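PDB 1E6Y: methyl-coenzyme M reductase I beta subunit from Methanosarcina barkeri, which forms part of the nickel F430 enzyme that reduces methyl-coenzyme M with coenzyme B, releasing methane and the mixed heterodisulfide in the last step of methanogenesis. Local coordinates for residues Val305-Ala310 against Ile387-Ala392. Sequence-based numbering, arbitrary orientation.
Sequences VGTLAA and IPCVCA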
# COMPACT_ATOMS: atom_id res chain seq x y z
N VAL E 305 -2.00 27.54 -24.85
CA VAL E 305 -1.76 28.95 -24.55
C VAL E 305 -3.05 29.62 -24.08
O VAL E 305 -3.05 30.33 -23.08
CB VAL E 305 -1.22 29.70 -25.79
CG1 VAL E 305 -1.20 31.20 -25.55
CG2 VAL E 305 0.18 29.22 -26.11
N GLY E 306 -4.14 29.35 -24.78
CA GLY E 306 -5.43 29.92 -24.42
C GLY E 306 -5.88 29.53 -23.02
O GLY E 306 -6.45 30.34 -22.30
N THR E 307 -5.61 28.28 -22.65
CA THR E 307 -5.96 27.76 -21.33
C THR E 307 -5.22 28.53 -20.23
O THR E 307 -5.83 28.92 -19.23
CB THR E 307 -5.61 26.25 -21.22
OG1 THR E 307 -6.35 25.52 -22.20
CG2 THR E 307 -5.94 25.72 -19.83
N LEU E 308 -3.93 28.77 -20.43
CA LEU E 308 -3.14 29.52 -19.45
C LEU E 308 -3.47 31.01 -19.49
O LEU E 308 -3.58 31.65 -18.45
CB LEU E 308 -1.65 29.31 -19.70
CG LEU E 308 -0.68 30.02 -18.74
CD1 LEU E 308 -0.99 29.66 -17.30
CD2 LEU E 308 0.75 29.65 -19.09
N ALA E 309 -3.67 31.55 -20.69
CA ALA E 309 -4.05 32.96 -20.84
C ALA E 309 -5.37 33.25 -20.13
O ALA E 309 -5.47 34.21 -19.36
CB ALA E 309 -4.16 33.32 -22.32
N ALA E 310 -6.33 32.34 -20.30
CA ALA E 310 -7.63 32.46 -19.64
C ALA E 310 -7.48 32.37 -18.12
O ALA E 310 -8.18 33.07 -17.39
CB ALA E 310 -8.57 31.37 -20.13
N ILE E 387 -1.34 21.64 -14.92
CA ILE E 387 -0.69 22.06 -13.68
C ILE E 387 0.05 23.41 -13.75
O ILE E 387 0.04 24.17 -12.78
CB ILE E 387 0.26 20.94 -13.17
CG1 ILE E 387 -0.58 19.78 -12.61
CG2 ILE E 387 1.21 21.47 -12.09
CD1 ILE E 387 -1.45 20.17 -11.43
N PRO E 388 0.65 23.75 -14.91
CA PRO E 388 1.25 25.09 -15.03
C PRO E 388 0.26 26.23 -14.79
O PRO E 388 0.60 27.23 -14.15
CB PRO E 388 1.80 25.10 -16.45
CG PRO E 388 2.15 23.68 -16.70
CD PRO E 388 1.04 22.89 -16.04
N CYS E 389 -0.99 26.04 -15.21
CA CYS E 389 -2.06 27.00 -14.95
C CYS E 389 -2.39 27.09 -13.46
O CYS E 389 -2.65 28.17 -12.94
CB CYS E 389 -3.31 26.63 -15.73
SG CYS E 389 -3.03 26.43 -17.50
N VAL E 390 -2.36 25.95 -12.78
CA VAL E 390 -2.60 25.90 -11.34
C VAL E 390 -1.52 26.67 -10.57
O VAL E 390 -1.84 27.45 -9.67
CB VAL E 390 -2.67 24.45 -10.83
CG1 VAL E 390 -2.94 24.42 -9.34
CG2 VAL E 390 -3.75 23.69 -11.58
N CYS E 391 -0.26 26.51 -10.96
CA CYS E 391 0.83 27.22 -10.32
C CYS E 391 0.72 28.73 -10.51
O CYS E 391 0.97 29.50 -9.58
CB CYS E 391 2.18 26.73 -10.85
SG CYS E 391 2.52 25.01 -10.44
N ALA E 392 0.31 29.15 -11.71
CA ALA E 392 0.07 30.56 -12.00
C ALA E 392 -1.11 31.10 -11.19
O ALA E 392 -1.05 32.20 -10.65
CB ALA E 392 -0.18 30.75 -13.49
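Two buried, nearly parallel helices of the C-terminal domain pack here through Leu308 and Cys389, with Thr307 and Ala392 flanking them. The axes of 305-310 and 387-392 differ in direction by 17° and approach to 9.4 Å. The backbones come closest at Leu308 and Cys389, whose CA atoms lie 5.3 Å apart. The sulfur of Cys389, set anti to its own carbonyl carbon (chi1 -54°), reaches the opposing backbone, where SG stands 3.7 Å from Leu308 CA and 3.8 Å from Thr307 CG2. In Leu308, CG anti to the backbone N (chi1 -179°) points the branch along the second helix, and chi2 turns CD1 onto it. That methyl lies 3.7 Å from Cys389 CA and 4.0 Å from Ala392 CB, so it sits against two residues three positions apart, about one turn. The contact is therefore van der Waals packing, burying 169 Å² summed over both segments. Thr307 turns its hydroxyl to other partners, OG1 hydrogen-bonding Ala303 O and Asn332 ND2. Helix 323-339 borders the pair through Leu328, which touches both Thr307 and Cys389, while Gln240 of helix 228-241 touches Leu308 and Cys389, and helix 204-221 meets Leu308 and Pro388 through Ser208 and Ser212.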